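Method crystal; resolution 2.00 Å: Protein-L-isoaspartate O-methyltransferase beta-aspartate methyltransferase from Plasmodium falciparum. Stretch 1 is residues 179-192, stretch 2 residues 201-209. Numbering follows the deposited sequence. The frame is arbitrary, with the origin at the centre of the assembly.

Stretch 1, residues 179-192: LVDLLAENGKLIIP
Stretch 2 201-209: LYEITKKNG

The two stretches form an antiparallel strand pair, extended at one end by a lysine just after the second strand, whose ammonium binds the carbonyls of Val180, in a helix, and Leu183. The strand carrying Lys188 to Pro192 runs against strand 201-205, with 158° between their N-to-C directions, and the two stretches together bury 911 Å². The register pairs Lys188 with Thr205, Leu189 with Ile204, Ile190 with Glu203, Ile191 with Tyr202 and Pro192 with Leu201. Both strands are extended, with phi/psi of -121/126 at Leu189 and -107/131 at Ile204.

Two pairs carry reciprocal backbone hydrogen bonds. Leu189 N donates to Ile204 O (2.8 Å) and Ile204 N to Leu189 O (2.7 Å). Ile191 N donates to Tyr202 O (3.0 Å) and Tyr202 N to Ile191 O (2.8 Å). Proline lacks an amide hydrogen, which suits Pro192 to its non-hydrogen-bonded pair with Leu201.

Side chains alternate between faces. Leu189, Ile191, Tyr202 and Ile204 share one. There Ile191 (chi1 t, chi2 t) places CG2 3.6 Å from CD1 of Ile204 (m, t). On the other face, Ile190 (m, m) sets CG2 3.8 Å from CD1 of Leu201 (t, p). Lys188 is also on this face, with chi1 m and the rest t. Its NZ forms a salt bridge with Glu203 OE2 at 3.5 Å. A water accepts from Lys188 NZ (3.2 Å) and donates to Glu203 OE1 (2.6 Å).

A type II turn spans Ala184 to Gly187. Asn186 has phi/psi of 73/-2, the positive phi a type II turn needs at its third position. Gly187 N bonds Ala184 O at 2.8 Å, closing the turn. Within the turn, Asn186 N donates to Lys206 O (2.8 Å); Lys206 N to Gly187 O is weak (3.4 Å). Lys206 (t, t, m, t) reaches back so that NZ donates to Val180 O (2.7 Å) and Leu183 O (3.1 Å), two carbonyls that turn their partial negative charge to the charged NZ.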

ATOM      1  N   LEU A 179       3.456  10.862  -9.395  1.00 40.08           N
ATOM      2  CA  LEU A 179       4.062   9.975  -8.414  1.00 38.98           C
ATOM      3  C   LEU A 179       5.559  10.234  -8.361  1.00 38.81           C
ATOM      4  O   LEU A 179       6.146  10.243  -7.285  1.00 38.62           O
ATOM      5  CB  LEU A 179       3.686   8.499  -8.646  1.00 37.73           C
ATOM      6  CG  LEU A 179       2.172   8.194  -8.552  1.00 36.73           C
ATOM      7  CD1 LEU A 179       1.819   6.785  -8.940  1.00 35.20           C
ATOM      8  CD2 LEU A 179       1.608   8.488  -7.186  1.00 34.34           C
ATOM      9  N   VAL A 180       6.168  10.507  -9.517  1.00 39.21           N
ATOM     10  CA  VAL A 180       7.581  10.926  -9.560  1.00 38.96           C
ATOM     11  C   VAL A 180       7.807  12.250  -8.824  1.00 38.63           C
ATOM     12  O   VAL A 180       8.836  12.443  -8.172  1.00 39.15           O
ATOM     13  CB  VAL A 180       8.136  10.987 -11.026  1.00 39.36           C
ATOM     14  CG1 VAL A 180       9.463  11.755 -11.110  1.00 39.08           C
ATOM     15  CG2 VAL A 180       8.299   9.601 -11.573  1.00 39.04           C
ATOM     16  N   ASP A 181       6.858  13.167  -8.934  1.00 38.35           N
ATOM     17  CA  ASP A 181       6.997  14.464  -8.256  1.00 38.65           C
ATOM     18  C   ASP A 181       6.699  14.410  -6.769  1.00 38.48           C
ATOM     19  O   ASP A 181       7.161  15.251  -6.009  1.00 39.25           O
ATOM     20  CB  ASP A 181       6.118  15.520  -8.935  1.00 38.69           C
ATOM     21  CG  ASP A 181       6.602  15.855 -10.339  1.00 38.57           C
ATOM     22  OD1 ASP A 181       7.763  15.513 -10.673  1.00 38.93           O
ATOM     23  OD2 ASP A 181       5.819  16.438 -11.099  1.00 38.34           O
ATOM     24  N   LEU A 182       5.916  13.420  -6.359  1.00 38.36           N
ATOM     25  CA  LEU A 182       5.527  13.270  -4.962  1.00 37.82           C
ATOM     26  C   LEU A 182       6.641  12.601  -4.187  1.00 37.53           C
ATOM     27  O   LEU A 182       6.625  12.583  -2.976  1.00 38.29           O
ATOM     28  CB  LEU A 182       4.212  12.495  -4.849  1.00 37.43           C
ATOM     29  CG  LEU A 182       2.908  13.231  -5.187  1.00 37.08           C
ATOM     30  CD1 LEU A 182       1.724  12.327  -4.915  1.00 36.05           C
ATOM     31  CD2 LEU A 182       2.738  14.541  -4.423  1.00 38.61           C
ATOM     32  N   LEU A 183       7.630  12.091  -4.908  1.00 38.28           N
ATOM     33  CA  LEU A 183       8.679  11.281  -4.344  1.00 38.32           C
ATOM     34  C   LEU A 183       9.804  12.120  -3.727  1.00 39.76           C
ATOM     35  O   LEU A 183      10.349  13.016  -4.376  1.00 40.02           O
ATOM     36  CB  LEU A 183       9.209  10.350  -5.442  1.00 38.76           C
ATOM     37  CG  LEU A 183      10.120   9.169  -5.108  1.00 37.74           C
ATOM     38  CD1 LEU A 183       9.425   8.214  -4.132  1.00 38.93           C
ATOM     39  CD2 LEU A 183      10.514   8.456  -6.394  1.00 37.16           C
ATOM     40  N   ALA A 184      10.157  11.808  -2.479  1.00 40.63           N
ATOM     41  CA  ALA A 184      11.263  12.468  -1.782  1.00 41.71           C
ATOM     42  C   ALA A 184      12.635  11.925  -2.184  1.00 42.29           C
ATOM     43  O   ALA A 184      12.769  10.799  -2.694  1.00 43.05           O
ATOM     44  CB  ALA A 184      11.086  12.369  -0.248  1.00 41.31           C
ATOM     45  N   GLU A 185      13.663  12.728  -1.938  1.00 42.42           N
ATOM     46  CA  GLU A 185      15.025  12.269  -2.114  1.00 42.67           C
ATOM     47  C   GLU A 185      15.213  10.994  -1.300  1.00 42.36           C
ATOM     48  O   GLU A 185      14.835  10.944  -0.131  1.00 41.50           O
ATOM     49  CB  GLU A 185      16.009  13.351  -1.665  1.00 43.14           C
ATOM     50  CG  GLU A 185      17.472  12.908  -1.636  1.00 46.29           C
ATOM     51  CD  GLU A 185      18.077  12.730  -3.022  1.00 48.69           C
ATOM     52  OE1 GLU A 185      17.457  13.202  -4.022  1.00 48.07           O
ATOM     53  OE2 GLU A 185      19.182  12.124  -3.093  1.00 49.65           O
ATOM     54  N   ASN A 186      15.777   9.966  -1.936  1.00 41.86           N
ATOM     55  CA  ASN A 186      16.004   8.658  -1.313  1.00 41.88           C
ATOM     56  C   ASN A 186      14.751   7.815  -1.103  1.00 41.04           C
ATOM     57  O   ASN A 186      14.844   6.691  -0.589  1.00 41.47           O
ATOM     58  CB  ASN A 186      16.739   8.777   0.031  1.00 42.82           C
ATOM     59  CG  ASN A 186      18.116   9.398  -0.094  1.00 43.86           C
ATOM     60  OD1 ASN A 186      18.546  10.147   0.798  1.00 46.08           O
ATOM     61  ND2 ASN A 186      18.814   9.103  -1.189  1.00 44.81           N
ATOM     62  N   GLY A 187      13.593   8.360  -1.474  1.00 39.86           N
ATOM     63  CA  GLY A 187      12.329   7.644  -1.347  1.00 38.06           C
ATOM     64  C   GLY A 187      12.259   6.518  -2.365  1.00 37.02           C
ATOM     65  O   GLY A 187      12.951   6.578  -3.421  1.00 36.43           O
ATOM     66  N   LYS A 188      11.456   5.492  -2.044  1.00 34.90           N
ATOM     67  CA  LYS A 188      11.101   4.410  -2.977  1.00 33.93           C
ATOM     68  C   LYS A 188       9.623   4.395  -3.376  1.00 33.65           C
ATOM     69  O   LYS A 188       8.737   4.595  -2.534  1.00 32.75           O
ATOM     70  CB  LYS A 188      11.505   3.046  -2.410  1.00 34.70           C
ATOM     71  CG  LYS A 188      12.940   2.691  -2.737  1.00 34.85           C
ATOM     72  CD  LYS A 188      13.569   1.728  -1.776  1.00 36.31           C
ATOM     73  CE  LYS A 188      15.024   1.511  -2.214  1.00 37.95           C
ATOM     74  NZ  LYS A 188      15.642   0.354  -1.518  1.00 41.00           N
ATOM     75  N   LEU A 189       9.379   4.134  -4.662  1.00 32.73           N
ATOM     76  CA  LEU A 189       8.040   3.995  -5.246  1.00 32.46           C
ATOM     77  C   LEU A 189       7.982   2.596  -5.838  1.00 31.64           C
ATOM     78  O   LEU A 189       8.856   2.210  -6.621  1.00 32.09           O
ATOM     79  CB  LEU A 189       7.847   4.999  -6.384  1.00 32.11           C
ATOM     80  CG  LEU A 189       6.562   5.628  -6.962  1.00 33.49           C
ATOM     81  CD1 LEU A 189       6.950   6.325  -8.296  1.00 33.75           C
ATOM     82  CD2 LEU A 189       5.362   4.717  -7.184  1.00 31.01           C
ATOM     83  N   ILE A 190       6.974   1.848  -5.426  1.00 30.24           N
ATOM     84  CA  ILE A 190       6.678   0.499  -5.913  1.00 29.93           C
ATOM     85  C   ILE A 190       5.397   0.580  -6.734  1.00 29.72           C
ATOM     86  O   ILE A 190       4.360   0.994  -6.241  1.00 28.87           O
ATOM     87  CB  ILE A 190       6.473  -0.481  -4.716  1.00 29.76           C
ATOM     88  CG1 ILE A 190       7.785  -0.710  -3.962  1.00 29.53           C
ATOM     89  CG2 ILE A 190       5.799  -1.812  -5.156  1.00 31.73           C
ATOM     90  CD1 ILE A 190       8.871  -1.371  -4.788  1.00 34.92           C
ATOM     91  N   ILE A 191       5.476   0.195  -7.999  1.00 30.16           N
ATOM     92  CA  ILE A 191       4.348   0.383  -8.887  1.00 31.02           C
ATOM     93  C   ILE A 191       4.346  -0.626 -10.035  1.00 30.54           C
ATOM     94  O   ILE A 191       5.383  -0.868 -10.632  1.00 30.43           O
ATOM     95  CB  ILE A 191       4.325   1.855  -9.446  1.00 30.47           C
ATOM     96  CG1 ILE A 191       3.206   2.041 -10.466  1.00 30.45           C
ATOM     97  CG2 ILE A 191       5.718   2.277  -9.991  1.00 32.49           C
ATOM     98  CD1 ILE A 191       2.984   3.504 -10.872  1.00 30.81           C
ATOM     99  N   PRO A 192       3.177  -1.230 -10.333  1.00 30.86           N
ATOM    100  CA  PRO A 192       3.120  -2.033 -11.570  1.00 30.88           C
ATOM    101  C   PRO A 192       2.907  -1.132 -12.789  1.00 31.80           C
ATOM    102  O   PRO A 192       2.044  -0.270 -12.761  1.00 31.46           O
ATOM    103  CB  PRO A 192       1.904  -2.942 -11.347  1.00 30.11           C
ATOM    104  CG  PRO A 192       1.481  -2.705  -9.863  1.00 29.49           C
ATOM    105  CD  PRO A 192       1.894  -1.283  -9.605  1.00 30.51           C
ATOM    106  N   LEU A 201       6.266  -5.018 -12.086  1.00 32.92           N
ATOM    107  CA  LEU A 201       6.471  -4.311 -10.837  1.00 33.68           C
ATOM    108  C   LEU A 201       7.820  -3.617 -10.836  1.00 34.24           C
ATOM    109  O   LEU A 201       8.849  -4.277 -10.954  1.00 34.97           O
ATOM    110  CB  LEU A 201       6.354  -5.255  -9.625  1.00 33.61           C
ATOM    111  CG  LEU A 201       6.195  -4.576  -8.256  1.00 31.92           C
ATOM    112  CD1 LEU A 201       4.769  -4.059  -8.062  1.00 28.42           C
ATOM    113  CD2 LEU A 201       6.556  -5.572  -7.185  1.00 31.40           C
ATOM    114  N   TYR A 202       7.784  -2.293 -10.680  1.00 34.64           N
ATOM    115  CA  TYR A 202       8.957  -1.425 -10.684  1.00 35.78           C
ATOM    116  C   TYR A 202       9.254  -0.844  -9.312  1.00 36.12           C
ATOM    117  O   TYR A 202       8.352  -0.438  -8.584  1.00 36.21           O
ATOM    118  CB  TYR A 202       8.762  -0.261 -11.673  1.00 36.29           C
ATOM    119  CG  TYR A 202       9.203  -0.580 -13.070  1.00 36.98           C
ATOM    120  CD1 TYR A 202       8.347  -1.205 -13.970  1.00 35.60           C
ATOM    121  CD2 TYR A 202      10.502  -0.272 -13.488  1.00 39.93           C
ATOM    122  CE1 TYR A 202       8.759  -1.511 -15.248  1.00 39.00           C
ATOM    123  CE2 TYR A 202      10.939  -0.570 -14.758  1.00 39.70           C
ATOM    124  CZ  TYR A 202      10.072  -1.189 -15.642  1.00 40.65           C
ATOM    125  OH  TYR A 202      10.525  -1.473 -16.915  1.00 40.66           O
ATOM    126  N   GLU A 203      10.525  -0.810  -8.965  1.00 36.64           N
ATOM    127  CA  GLU A 203      10.987  -0.017  -7.836  1.00 37.94           C
ATOM    128  C   GLU A 203      11.745   1.223  -8.333  1.00 38.68           C
ATOM    129  O   GLU A 203      12.832   1.129  -8.919  1.00 38.72           O
ATOM    130  CB  GLU A 203      11.842  -0.856  -6.895  1.00 37.87           C
ATOM    131  CG  GLU A 203      12.381  -0.081  -5.715  1.00 39.19           C
ATOM    132  CD  GLU A 203      13.209  -0.954  -4.820  1.00 42.62           C
ATOM    133  OE1 GLU A 203      12.655  -1.930  -4.257  1.00 42.59           O
ATOM    134  OE2 GLU A 203      14.422  -0.665  -4.690  1.00 43.86           O
ATOM    135  N   ILE A 204      11.149   2.382  -8.097  1.00 39.07           N
ATOM    136  CA  ILE A 204      11.713   3.636  -8.510  1.00 39.96           C
ATOM    137  C   ILE A 204      12.263   4.402  -7.298  1.00 41.69           C
ATOM    138  O   ILE A 204      11.585   4.529  -6.273  1.00 41.02           O
ATOM    139  CB  ILE A 204      10.677   4.429  -9.293  1.00 39.69           C
ATOM    140  CG1 ILE A 204      10.224   3.590 -10.506  1.00 39.42           C
ATOM    141  CG2 ILE A 204      11.254   5.761  -9.714  1.00 39.22           C
ATOM    142  CD1 ILE A 204       8.840   3.839 -10.975  1.00 37.49           C
ATOM    143  N   THR A 205      13.501   4.881  -7.420  1.00 43.56           N
ATOM    144  CA  THR A 205      14.192   5.621  -6.352  1.00 45.85           C
ATOM    145  C   THR A 205      14.645   6.992  -6.863  1.00 47.06           C
ATOM    146  O   THR A 205      14.840   7.168  -8.056  1.00 47.36           O
ATOM    147  CB  THR A 205      15.401   4.831  -5.840  1.00 45.83           C
ATOM    148  OG1 THR A 205      15.029   3.455  -5.655  1.00 48.42           O
ATOM    149  CG2 THR A 205      15.908   5.394  -4.509  1.00 46.57           C
ATOM    150  N   LYS A 206      14.784   7.969  -5.966  1.00 48.98           N
ATOM    151  CA  LYS A 206      15.351   9.281  -6.319  1.00 50.75           C
ATOM    152  C   LYS A 206      16.717   9.420  -5.650  1.00 52.37           C
ATOM    153  O   LYS A 206      16.847   9.165  -4.445  1.00 52.31           O
ATOM    154  CB  LYS A 206      14.415  10.408  -5.871  1.00 50.65           C
ATOM    155  CG  LYS A 206      14.686  11.768  -6.505  1.00 50.99           C
ATOM    156  CD  LYS A 206      13.460  12.714  -6.389  1.00 49.61           C
ATOM    157  CE  LYS A 206      12.428  12.448  -7.474  1.00 48.31           C
ATOM    158  NZ  LYS A 206      11.240  13.329  -7.324  1.00 48.95           N
ATOM    159  N   LYS A 207      17.738   9.790  -6.424  1.00 54.32           N
ATOM    160  CA  LYS A 207      19.095   9.956  -5.859  1.00 56.43           C
ATOM    161  C   LYS A 207      19.773  11.303  -6.180  1.00 57.49           C
ATOM    162  O   LYS A 207      20.783  11.678  -5.568  1.00 58.02           O
ATOM    163  CB  LYS A 207      19.992   8.740  -6.133  1.00 56.71           C
ATOM    164  CG  LYS A 207      19.559   7.479  -5.373  1.00 57.35           C
ATOM    165  CD  LYS A 207      20.733   6.764  -4.687  1.00 60.48           C
ATOM    166  CE  LYS A 207      21.697   6.089  -5.694  1.00 61.33           C
ATOM    167  NZ  LYS A 207      22.731   5.238  -5.030  1.00 61.73           N
ATOM    168  N   ASN A 208      19.211  12.024  -7.144  1.00 58.74           N
ATOM    169  CA  ASN A 208      19.259  13.481  -7.112  1.00 59.57           C
ATOM    170  C   ASN A 208      17.879  14.027  -7.442  1.00 59.75           C
ATOM    171  O   ASN A 208      17.191  14.532  -6.555  1.00 60.03           O
ATOM    172  CB  ASN A 208      20.374  14.067  -7.990  1.00 59.80           C
ATOM    173  CG  ASN A 208      21.643  14.418  -7.177  1.00 61.78           C
ATOM    174  OD1 ASN A 208      22.681  13.758  -7.304  1.00 62.73           O
ATOM    175  ND2 ASN A 208      21.554  15.461  -6.338  1.00 61.31           N
ATOM    176  N   GLY A 209      17.454  13.874  -8.693  1.00 60.08           N
ATOM    177  CA  GLY A 209      16.145  14.355  -9.125  1.00 60.20           C
ATOM    178  C   GLY A 209      15.495  13.424 -10.126  1.00 60.64           C
ATOM    179  O   GLY A 209      16.104  13.055 -11.134  1.00 60.92           O
TER
HETATM  180  O   HOH W   1      13.599  -2.134  -1.814  1.00 35.53           O